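Local coordinates for putative hemin transport system, substrate-binding protein (Burkholderia cenocepacia, PDB 5Y8A) that probably captures heme in the periplasm as the substrate-binding component of an ABC-type heme uptake system, at residues Gly52-Leu57 and Ser73-Pro78; Ala35-Thr40 and Leu48-Tyr53. All coordinates share one frame; numbering follows the deposited sequence.

Contact 1 of 2, residues Gly52-Leu57 and Ser73-Pro78; sequences GYQRAL and SAEAGP. With HEM (protoporphyrin IX containing Fe), chain C.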
ATOM      1  N   GLY A  52      -3.963  -7.860  16.592  1.00 19.51           N
ATOM      2  CA  GLY A  52      -4.401  -8.740  15.533  1.00 18.19           C
ATOM      3  C   GLY A  52      -4.213  -8.132  14.151  1.00 14.94           C
ATOM      4  O   GLY A  52      -3.888  -6.956  13.982  1.00 14.45           O
ATOM      5  N   TYR A  53      -4.382  -8.981  13.149  1.00 18.49           N
ATOM      6  CA  TYR A  53      -4.421  -8.519  11.777  1.00 18.10           C
ATOM      7  C   TYR A  53      -5.720  -7.731  11.524  1.00 18.38           C
ATOM      8  O   TYR A  53      -6.768  -8.004  12.119  1.00 20.94           O
ATOM      9  CB  TYR A  53      -4.272  -9.720  10.825  1.00 20.24           C
ATOM     10  CG  TYR A  53      -4.554  -9.323   9.417  1.00 19.46           C
ATOM     11  CD1 TYR A  53      -3.760  -8.380   8.779  1.00 19.27           C
ATOM     12  CD2 TYR A  53      -5.660  -9.813   8.755  1.00 22.75           C
ATOM     13  CE1 TYR A  53      -4.041  -7.966   7.515  1.00 20.27           C
ATOM     14  CE2 TYR A  53      -5.955  -9.406   7.487  1.00 23.71           C
ATOM     15  CZ  TYR A  53      -5.142  -8.496   6.874  1.00 24.18           C
ATOM     16  OH  TYR A  53      -5.478  -8.066   5.649  1.00 28.61           O
ATOM     17  N   GLN A  54      -5.635  -6.737  10.641  1.00 15.88           N
ATOM     18  CA  GLN A  54      -6.731  -5.790  10.427  1.00 18.74           C
ATOM     19  C   GLN A  54      -8.088  -6.442  10.123  1.00 19.46           C
ATOM     20  O   GLN A  54      -9.127  -5.904  10.517  1.00 18.68           O
ATOM     21  CB  GLN A  54      -6.366  -4.835   9.298  1.00 20.63           C
ATOM     22  CG  GLN A  54      -6.280  -5.484   7.926  1.00 26.20           C
ATOM     23  CD  GLN A  54      -5.907  -4.496   6.843  1.00 29.08           C
ATOM     24  OE1 GLN A  54      -5.879  -3.282   7.092  1.00 28.87           O
ATOM     25  NE2 GLN A  54      -5.592  -5.008   5.631  1.00 26.49           N
ATOM     26  N   ARG A  55      -8.121  -7.576   9.425  1.00 19.57           N
ATOM     27  CA  ARG A  55      -9.396  -8.228   9.155  1.00 21.51           C
ATOM     28  C   ARG A  55      -9.729  -9.328  10.165  1.00 22.96           C
ATOM     29  O   ARG A  55     -10.747  -9.997  10.007  1.00 23.50           O
ATOM     30  CB  ARG A  55      -9.401  -8.806   7.729  1.00 25.89           C
ATOM     31  CG  ARG A  55      -8.980  -7.799   6.666  1.00 28.00           C
ATOM     32  CD  ARG A  55      -8.896  -8.414   5.267  1.00 33.50           C
ATOM     33  NE  ARG A  55      -9.596  -7.584   4.288  1.00 37.46           N
ATOM     34  CZ  ARG A  55      -9.116  -6.459   3.764  1.00 37.39           C
ATOM     35  NH1 ARG A  55      -7.916  -6.009   4.108  1.00 35.55           N
ATOM     36  NH2 ARG A  55      -9.847  -5.779   2.894  1.00 39.30           N
ATOM     37  N   ALA A  56      -8.915  -9.516  11.203  1.00 19.05           N
ATOM     38  CA  ALA A  56      -9.137 -10.541  12.209  1.00 21.66           C
ATOM     39  C   ALA A  56      -8.940  -9.936  13.585  1.00 19.29           C
ATOM     40  O   ALA A  56      -8.174 -10.434  14.408  1.00 18.50           O
ATOM     41  CB  ALA A  56      -8.199 -11.743  12.031  1.00 25.13           C
ATOM     42  N   LEU A  57      -9.613  -8.822  13.835  1.00 18.37           N
ATOM     43  CA  LEU A  57      -9.403  -8.097  15.074  1.00 17.65           C
ATOM     44  C   LEU A  57      -9.971  -8.851  16.252  1.00 21.93           C
ATOM     45  O   LEU A  57     -11.066  -9.406  16.186  1.00 20.19           O
ATOM     46  CB  LEU A  57     -10.065  -6.730  15.018  1.00 16.58           C
ATOM     47  CG  LEU A  57      -9.401  -5.813  14.026  1.00 14.78           C
ATOM     48  CD1 LEU A  57     -10.098  -4.462  14.115  1.00 20.08           C
ATOM     49  CD2 LEU A  57      -7.910  -5.723  14.344  1.00 15.52           C
ATOM     50  N   SER A  73      -9.387   1.538   9.166  1.00 22.30           N
ATOM     51  CA  SER A  73      -9.709   1.442   7.755  1.00 25.67           C
ATOM     52  C   SER A  73     -11.071   0.776   7.606  1.00 27.33           C
ATOM     53  O   SER A  73     -11.479  -0.055   8.429  1.00 25.35           O
ATOM     54  CB  SER A  73      -8.630   0.675   6.996  1.00 28.43           C
ATOM     55  OG  SER A  73      -8.565  -0.669   7.423  1.00 35.91           O
ATOM     56  N   ALA A  74     -11.809   1.194   6.575  1.00 28.87           N
ATOM     57  CA  ALA A  74     -13.103   0.579   6.294  1.00 33.63           C
ATOM     58  C   ALA A  74     -12.989  -0.932   6.126  1.00 35.99           C
ATOM     59  O   ALA A  74     -13.981  -1.643   6.297  1.00 39.14           O
ATOM     60  CB  ALA A  74     -13.724   1.217   5.043  1.00 36.17           C
ATOM     61  N   GLU A  75     -11.792  -1.429   5.827  1.00 36.39           N
ATOM     62  CA  GLU A  75     -11.484  -2.841   5.714  1.00 37.89           C
ATOM     63  C   GLU A  75     -11.315  -3.535   7.065  1.00 33.16           C
ATOM     64  O   GLU A  75     -11.122  -4.752   7.094  1.00 33.73           O
ATOM     65  CB  GLU A  75     -10.204  -3.000   4.884  1.00 44.52           C
ATOM     66  CG  GLU A  75      -9.586  -1.660   4.435  1.00 50.67           C
ATOM     67  CD  GLU A  75      -8.070  -1.585   4.646  1.00 55.87           C
ATOM     68  OE1 GLU A  75      -7.348  -1.130   3.733  1.00 58.17           O
ATOM     69  OE2 GLU A  75      -7.603  -1.973   5.740  1.00 57.70           O
ATOM     70  N   ALA A  76     -11.360  -2.804   8.176  1.00 30.83           N
ATOM     71  CA  ALA A  76     -11.143  -3.419   9.482  1.00 24.92           C
ATOM     72  C   ALA A  76     -12.291  -4.361   9.809  1.00 25.81           C
ATOM     73  O   ALA A  76     -13.446  -4.065   9.516  1.00 22.92           O
ATOM     74  CB  ALA A  76     -11.019  -2.354  10.567  1.00 21.90           C
ATOM     75  N   GLY A  77     -11.972  -5.508  10.404  1.00 24.78           N
ATOM     76  CA  GLY A  77     -12.990  -6.486  10.702  1.00 20.61           C
ATOM     77  C   GLY A  77     -12.527  -7.568  11.654  1.00 20.51           C
ATOM     78  O   GLY A  77     -11.406  -7.531  12.165  1.00 21.89           O
ATOM     79  N   PRO A  78     -13.390  -8.573  11.912  1.00 24.44           N
ATOM     80  CA  PRO A  78     -14.722  -8.752  11.309  1.00 23.13           C
ATOM     81  C   PRO A  78     -15.777  -7.801  11.874  1.00 27.43           C
ATOM     82  O   PRO A  78     -15.559  -7.177  12.914  1.00 25.94           O
ATOM     83  CB  PRO A  78     -15.067 -10.214  11.652  1.00 24.65           C
ATOM     84  CG  PRO A  78     -14.328 -10.473  12.944  1.00 26.92           C
ATOM     85  CD  PRO A  78     -13.043  -9.674  12.838  1.00 25.33           C
TER
HETATM   86  CHA HEM C 401      -3.052 -11.473   5.754  1.00 41.79           C
HETATM   87  CHB HEM C 401      -1.354  -7.080   4.629  1.00 44.62           C
HETATM   88  CHC HEM C 401      -5.283  -6.235   1.923  1.00 38.67           C
HETATM   89  CHD HEM C 401      -6.923 -10.691   2.934  1.00 43.00           C
HETATM   90  C1A HEM C 401      -2.255 -10.340   5.712  1.00 43.85           C
HETATM   91  C2A HEM C 401      -1.033 -10.110   6.476  1.00 47.26           C
HETATM   92  C3A HEM C 401      -0.569  -8.901   6.158  1.00 42.82           C
HETATM   93  C4A HEM C 401      -1.476  -8.323   5.189  1.00 37.36           C
HETATM   94  CMA HEM C 401       0.701  -8.215   6.710  1.00 42.17           C
HETATM   95  CAA HEM C 401      -0.380 -11.105   7.473  1.00 53.33           C
HETATM   96  CBA HEM C 401      -0.428 -10.554   8.901  1.00 56.64           C
HETATM   97  CGA HEM C 401       0.481 -11.381   9.768  1.00 64.46           C
HETATM   98  O1A HEM C 401       1.585 -10.876  10.120  1.00 65.10           O
HETATM   99  O2A HEM C 401       0.104 -12.543  10.091  1.00 67.95           O
HETATM  100  C1B HEM C 401      -2.300  -6.457   3.845  1.00 43.37           C
HETATM  101  C2B HEM C 401      -2.237  -5.079   3.408  1.00 44.10           C
HETATM  102  C3B HEM C 401      -3.331  -4.841   2.666  1.00 44.36           C
HETATM  103  C4B HEM C 401      -4.100  -6.067   2.598  1.00 40.72           C
HETATM  104  CMB HEM C 401      -1.095  -4.108   3.800  1.00 43.57           C
HETATM  105  CAB HEM C 401      -3.766  -3.545   1.940  1.00 45.88           C
HETATM  106  CBB HEM C 401      -2.932  -2.532   1.674  1.00 47.65           C
HETATM  107  C1C HEM C 401      -6.056  -7.372   1.957  1.00 39.60           C
HETATM  108  C2C HEM C 401      -7.312  -7.539   1.268  1.00 42.53           C
HETATM  109  C3C HEM C 401      -7.779  -8.770   1.551  1.00 43.52           C
HETATM  110  C4C HEM C 401      -6.816  -9.417   2.418  1.00 42.33           C
HETATM  111  CMC HEM C 401      -7.921  -6.419   0.388  1.00 44.68           C
HETATM  112  CAC HEM C 401      -9.070  -9.481   1.083  1.00 45.92           C
HETATM  113  CBC HEM C 401      -9.951  -8.914   0.254  1.00 46.40           C
HETATM  114  C1D HEM C 401      -6.048 -11.287   3.820  1.00 44.81           C
HETATM  115  C2D HEM C 401      -6.221 -12.569   4.463  1.00 48.19           C
HETATM  116  C3D HEM C 401      -5.164 -12.798   5.255  1.00 49.77           C
HETATM  117  C4D HEM C 401      -4.269 -11.660   5.133  1.00 40.67           C
HETATM  118  CMD HEM C 401      -7.434 -13.503   4.261  1.00 49.54           C
HETATM  119  CAD HEM C 401      -4.957 -14.071   6.113  1.00 53.81           C
HETATM  120  CBD HEM C 401      -4.612 -13.742   7.564  1.00 57.54           C
HETATM  121  CGD HEM C 401      -3.408 -14.548   7.991  1.00 61.22           C
HETATM  122  O1D HEM C 401      -2.793 -14.225   9.042  1.00 62.03           O
HETATM  123  O2D HEM C 401      -3.054 -15.511   7.267  1.00 64.73           O
HETATM  124  NA  HEM C 401      -2.496  -9.220   4.939  1.00 38.18           N
HETATM  125  NB  HEM C 401      -3.452  -7.033   3.335  1.00 41.10           N
HETATM  126  NC  HEM C 401      -5.782  -8.532   2.647  1.00 40.21           N
HETATM  127  ND  HEM C 401      -4.848 -10.767   4.254  1.00 39.41           N
HETATM  128 FE   HEM C 401      -4.381  -8.833   4.012  1.00 37.11          FE
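Q54 and G77 pair through their backbones at the tightly packed end of this contact. G77 N donates to Q54 O (2.9 Å) in the carbonyl plane, and the N–H of L57 returns to G77 O (2.8 Å) with an angle of 167° at the hydrogen. These two straight bonds tie Q54 and L57 to G77, just before the cis peptide that precedes P78. L57 CD1 adds a light apolar touch on A76 CB at 4.2 Å. By contrast A56, between the bonded residues, is exposed to solvent and barely touched by residues 73–78.

The ligand-facing side is built from side chains. Y53 OH binds the heme iron at 2.1 Å, and Q54 NE2 donates to that same oxygen over 3.1 Å. Y53 OH lies 6° out of the Q54 amide plane; a second-shell amide thus positions the axial ligand. CG of Q54 sits between the backbone N and carbonyl carbon (chi1 68°), and the extended chain beyond it carries the amide to the heme. R55 lays its guanidinium flat on the porphyrin: heme C2C lies 3.2 Å above the guanidinium plane, over its centre, while E75 CB backs the opposite face, 3.4 Å from R55 NH2. R55 NH1 and E75 OE2 are 4.4 Å apart, with the oxygen well out of the guanidinium plane, so any attraction is probably general.

The side chains of Q54, L57 and A76 all touch I11 of strand 6–11; the two loops run on into helices 59–64 and 79–87.

Contact 2 of 2, residues Ala35-Thr40 and Leu48-Tyr53; sequences ADTTCT and LPKVGY. With HEM (protoporphyrin IX containing Fe), chain C.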
ATOM      1  N   ALA A  35      -2.068  -0.716  17.503  1.00 19.06           N
ATOM      2  CA  ALA A  35      -2.318  -0.787  16.069  1.00 16.21           C
ATOM      3  C   ALA A  35      -2.582  -2.244  15.697  1.00 16.23           C
ATOM      4  O   ALA A  35      -2.541  -3.138  16.544  1.00 20.26           O
ATOM      5  CB  ALA A  35      -1.138  -0.181  15.299  1.00 15.90           C
ATOM      6  N   ASP A  36      -2.884  -2.483  14.427  1.00 16.07           N
ATOM      7  CA  ASP A  36      -2.911  -3.845  13.909  1.00 15.15           C
ATOM      8  C   ASP A  36      -1.563  -4.157  13.264  1.00 15.68           C
ATOM      9  O   ASP A  36      -0.742  -3.268  13.031  1.00 13.42           O
ATOM     10  CB  ASP A  36      -4.040  -4.045  12.891  1.00 16.83           C
ATOM     11  CG  ASP A  36      -3.740  -3.385  11.562  1.00 22.10           C
ATOM     12  OD1 ASP A  36      -3.678  -2.153  11.545  1.00 26.05           O
ATOM     13  OD2 ASP A  36      -3.493  -4.090  10.550  1.00 27.13           O
ATOM     14  N   THR A  37      -1.363  -5.440  12.934  1.00 17.09           N
ATOM     15  CA  THR A  37      -0.088  -5.935  12.403  1.00 16.87           C
ATOM     16  C   THR A  37       0.314  -5.344  11.046  1.00 17.54           C
ATOM     17  O   THR A  37       1.466  -5.517  10.630  1.00 18.11           O
ATOM     18  CB  THR A  37      -0.151  -7.458  12.267  1.00 18.76           C
ATOM     19  OG1 THR A  37      -1.224  -7.799  11.397  1.00 18.65           O
ATOM     20  CG2 THR A  37      -0.411  -8.116  13.602  1.00 18.07           C
ATOM     21  N   THR A  38      -0.588  -4.707  10.308  1.00 16.33           N
ATOM     22  CA  THR A  38      -0.144  -4.119   9.054  1.00 18.88           C
ATOM     23  C   THR A  38       0.566  -2.786   9.266  1.00 16.53           C
ATOM     24  O   THR A  38       1.047  -2.207   8.297  1.00 14.02           O
ATOM     25  CB  THR A  38      -1.321  -3.903   8.100  1.00 22.62           C
ATOM     26  OG1 THR A  38      -2.189  -2.900   8.645  1.00 22.97           O
ATOM     27  CG2 THR A  38      -2.099  -5.200   7.926  1.00 25.09           C
ATOM     28  N   CYS A  39       0.642  -2.290  10.501  1.00 16.77           N
ATOM     29  CA  CYS A  39       1.193  -0.964  10.779  1.00 16.24           C
ATOM     30  C   CYS A  39       2.665  -1.117  11.108  1.00 18.21           C
ATOM     31  O   CYS A  39       3.047  -1.212  12.272  1.00 16.57           O
ATOM     32  CB  CYS A  39       0.431  -0.301  11.918  1.00 17.65           C
ATOM     33  SG  CYS A  39      -1.300  -0.068  11.526  1.00 18.83           S
ATOM     34  N   THR A  40       3.501  -1.127  10.062  1.00 18.73           N
ATOM     35  CA  THR A  40       4.928  -1.364  10.189  1.00 20.99           C
ATOM     36  C   THR A  40       5.784  -0.141   9.865  1.00 21.90           C
ATOM     37  O   THR A  40       7.013  -0.232   9.963  1.00 23.89           O
ATOM     38  CB  THR A  40       5.353  -2.538   9.289  1.00 23.58           C
ATOM     39  OG1 THR A  40       5.121  -2.217   7.908  1.00 20.56           O
ATOM     40  CG2 THR A  40       4.557  -3.782   9.636  1.00 25.03           C
ATOM     41  N   LEU A  48       4.461  -0.215  18.298  1.00 30.77           N
ATOM     42  CA  LEU A  48       3.215  -0.223  19.056  1.00 27.78           C
ATOM     43  C   LEU A  48       2.753  -1.658  19.333  1.00 25.08           C
ATOM     44  O   LEU A  48       2.973  -2.559  18.519  1.00 25.21           O
ATOM     45  CB  LEU A  48       2.103   0.518  18.300  1.00 25.27           C
ATOM     46  CG  LEU A  48       2.166   2.043  18.089  1.00 26.39           C
ATOM     47  CD1 LEU A  48       1.031   2.477  17.187  1.00 22.92           C
ATOM     48  CD2 LEU A  48       2.100   2.798  19.436  1.00 27.29           C
ATOM     49  N   PRO A  49       2.086  -1.888  20.462  1.00 21.04           N
ATOM     50  CA  PRO A  49       1.442  -3.190  20.670  1.00 22.85           C
ATOM     51  C   PRO A  49       0.380  -3.418  19.603  1.00 24.14           C
ATOM     52  O   PRO A  49      -0.338  -2.488  19.217  1.00 21.82           O
ATOM     53  CB  PRO A  49       0.823  -3.065  22.066  1.00 20.38           C
ATOM     54  CG  PRO A  49       1.526  -1.867  22.711  1.00 22.25           C
ATOM     55  CD  PRO A  49       1.836  -0.959  21.576  1.00 21.82           C
ATOM     56  N   LYS A  50       0.296  -4.662  19.120  1.00 16.74           N
ATOM     57  CA  LYS A  50      -0.611  -5.031  18.047  1.00 14.28           C
ATOM     58  C   LYS A  50      -1.795  -5.839  18.572  1.00 18.64           C
ATOM     59  O   LYS A  50      -1.633  -6.672  19.476  1.00 21.73           O
ATOM     60  CB  LYS A  50       0.129  -5.829  16.960  1.00 14.95           C
ATOM     61  CG  LYS A  50       1.300  -5.071  16.300  1.00 17.08           C
ATOM     62  CD  LYS A  50       0.903  -3.646  15.930  1.00 15.89           C
ATOM     63  CE  LYS A  50       2.021  -2.959  15.081  1.00 18.84           C
ATOM     64  NZ  LYS A  50       3.263  -2.752  15.869  1.00 21.73           N
ATOM     65  N   VAL A  51      -2.988  -5.614  17.983  1.00 14.53           N
ATOM     66  CA  VAL A  51      -4.209  -6.293  18.435  1.00 20.71           C
ATOM     67  C   VAL A  51      -4.814  -7.155  17.333  1.00 26.51           C
ATOM     68  O   VAL A  51      -6.041  -7.225  17.184  1.00 28.09           O
ATOM     69  CB  VAL A  51      -5.252  -5.295  18.976  1.00 25.65           C
ATOM     70  CG1 VAL A  51      -4.728  -4.628  20.226  1.00 25.98           C
ATOM     71  CG2 VAL A  51      -5.597  -4.241  17.942  1.00 23.92           C
ATOM     72  N   GLY A  52      -3.963  -7.860  16.592  1.00 19.51           N
ATOM     73  CA  GLY A  52      -4.401  -8.740  15.533  1.00 18.19           C
ATOM     74  C   GLY A  52      -4.213  -8.132  14.151  1.00 14.94           C
ATOM     75  O   GLY A  52      -3.888  -6.956  13.982  1.00 14.45           O
ATOM     76  N   TYR A  53      -4.382  -8.981  13.149  1.00 18.49           N
ATOM     77  CA  TYR A  53      -4.421  -8.519  11.777  1.00 18.10           C
ATOM     78  C   TYR A  53      -5.720  -7.731  11.524  1.00 18.38           C
ATOM     79  O   TYR A  53      -6.768  -8.004  12.119  1.00 20.94           O
ATOM     80  CB  TYR A  53      -4.272  -9.720  10.825  1.00 20.24           C
ATOM     81  CG  TYR A  53      -4.554  -9.323   9.417  1.00 19.46           C
ATOM     82  CD1 TYR A  53      -3.760  -8.380   8.779  1.00 19.27           C
ATOM     83  CD2 TYR A  53      -5.660  -9.813   8.755  1.00 22.75           C
ATOM     84  CE1 TYR A  53      -4.041  -7.966   7.515  1.00 20.27           C
ATOM     85  CE2 TYR A  53      -5.955  -9.406   7.487  1.00 23.71           C
ATOM     86  CZ  TYR A  53      -5.142  -8.496   6.874  1.00 24.18           C
ATOM     87  OH  TYR A  53      -5.478  -8.066   5.649  1.00 28.61           O
TER
HETATM   88  CHA HEM C 401      -3.052 -11.473   5.754  1.00 41.79           C
HETATM   89  CHB HEM C 401      -1.354  -7.080   4.629  1.00 44.62           C
HETATM   90  CHC HEM C 401      -5.283  -6.235   1.923  1.00 38.67           C
HETATM   91  CHD HEM C 401      -6.923 -10.691   2.934  1.00 43.00           C
HETATM   92  C1A HEM C 401      -2.255 -10.340   5.712  1.00 43.85           C
HETATM   93  C2A HEM C 401      -1.033 -10.110   6.476  1.00 47.26           C
HETATM   94  C3A HEM C 401      -0.569  -8.901   6.158  1.00 42.82           C
HETATM   95  C4A HEM C 401      -1.476  -8.323   5.189  1.00 37.36           C
HETATM   96  CMA HEM C 401       0.701  -8.215   6.710  1.00 42.17           C
HETATM   97  CAA HEM C 401      -0.380 -11.105   7.473  1.00 53.33           C
HETATM   98  CBA HEM C 401      -0.428 -10.554   8.901  1.00 56.64           C
HETATM   99  CGA HEM C 401       0.481 -11.381   9.768  1.00 64.46           C
HETATM  100  O1A HEM C 401       1.585 -10.876  10.120  1.00 65.10           O
HETATM  101  O2A HEM C 401       0.104 -12.543  10.091  1.00 67.95           O
HETATM  102  C1B HEM C 401      -2.300  -6.457   3.845  1.00 43.37           C
HETATM  103  C2B HEM C 401      -2.237  -5.079   3.408  1.00 44.10           C
HETATM  104  C3B HEM C 401      -3.331  -4.841   2.666  1.00 44.36           C
HETATM  105  C4B HEM C 401      -4.100  -6.067   2.598  1.00 40.72           C
HETATM  106  CMB HEM C 401      -1.095  -4.108   3.800  1.00 43.57           C
HETATM  107  CAB HEM C 401      -3.766  -3.545   1.940  1.00 45.88           C
HETATM  108  CBB HEM C 401      -2.932  -2.532   1.674  1.00 47.65           C
HETATM  109  C1C HEM C 401      -6.056  -7.372   1.957  1.00 39.60           C
HETATM  110  C2C HEM C 401      -7.312  -7.539   1.268  1.00 42.53           C
HETATM  111  C3C HEM C 401      -7.779  -8.770   1.551  1.00 43.52           C
HETATM  112  C4C HEM C 401      -6.816  -9.417   2.418  1.00 42.33           C
HETATM  113  CMC HEM C 401      -7.921  -6.419   0.388  1.00 44.68           C
HETATM  114  CAC HEM C 401      -9.070  -9.481   1.083  1.00 45.92           C
HETATM  115  CBC HEM C 401      -9.951  -8.914   0.254  1.00 46.40           C
HETATM  116  C1D HEM C 401      -6.048 -11.287   3.820  1.00 44.81           C
HETATM  117  C2D HEM C 401      -6.221 -12.569   4.463  1.00 48.19           C
HETATM  118  C3D HEM C 401      -5.164 -12.798   5.255  1.00 49.77           C
HETATM  119  C4D HEM C 401      -4.269 -11.660   5.133  1.00 40.67           C
HETATM  120  CMD HEM C 401      -7.434 -13.503   4.261  1.00 49.54           C
HETATM  121  CAD HEM C 401      -4.957 -14.071   6.113  1.00 53.81           C
HETATM  122  CBD HEM C 401      -4.612 -13.742   7.564  1.00 57.54           C
HETATM  123  CGD HEM C 401      -3.408 -14.548   7.991  1.00 61.22           C
HETATM  124  O1D HEM C 401      -2.793 -14.225   9.042  1.00 62.03           O
HETATM  125  O2D HEM C 401      -3.054 -15.511   7.267  1.00 64.73           O
HETATM  126  NA  HEM C 401      -2.496  -9.220   4.939  1.00 38.18           N
HETATM  127  NB  HEM C 401      -3.452  -7.033   3.335  1.00 41.10           N
HETATM  128  NC  HEM C 401      -5.782  -8.532   2.647  1.00 40.21           N
HETATM  129  ND  HEM C 401      -4.848 -10.767   4.254  1.00 39.41           N
HETATM  130 FE   HEM C 401      -4.381  -8.833   4.012  1.00 37.11          FE
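T37 and T38 both meet the Y53 ring at its edge, while its two faces are taken by the heme and by Q54. T37 OG1 lies in the ring plane, 3.7 Å from Y53 CD1, and T38 CG2 comes within 3.4 Å of Y53 CE1 near that plane, so the ring is hemmed in along the side bearing CD1 and CE1. T37 OG1 is buried here without a polar partner in the model. The other flat group, the carboxylate of D36, is engaged through both oxygens: OD1 accepts from G12 N, and OD2 accepts twice from T38, from its backbone N above the carboxylate plane and from its OG1 (2.6 Å) on the syn side. The bond from T38 N makes an Asx turn, superposed on the type I turn D36–C39.

The backbones of A35 and K50 form a single parallel beta bridge at strand 30–35, outermost within this chain in the sheet ordered 30–35, 6–11, 69–73, 91–95. This sheet belongs to the periplasmic binding protein fold, and residues 48–53 run from the bridge to the axial tyrosine. A35 N donates to P49 O (3.0 Å) and V51 N to A35 O (2.9 Å). Further along, T37 N reaches G52 O at 3.1 Å from well above the carbonyl plane.

K50 bends at chi2 (-46°) and again at chi4, bringing CD to 3.4 Å from D36 O before NZ turns to L48 O, 2.7 Å away; NZ also bonds A45 O in helix 43–46.

Overall arrangement
Contacts 1 and 2 meet at G52 and Y53, with centres about 10 Å apart on the same side of the chain's centre. Their joint rests on packing: Q54 CB lies 3.2 Å from D36 OD2, Q54 CD lies 4.0 Å from T38 CG2, and L57 CD2 approaches V51 O at 3.7 Å. Contact 2 borders the axial tyrosine at its edge, while contact 1 supplies the amide and guanidinium groups that face the porphyrin. The side chain of Q54 is about 6 Å from G13, another heme-binding residue. A second heme lies about 6 Å from the Y53 side chain and about 7 Å from that of R55, consistent with a cleft holding two stacked hemes.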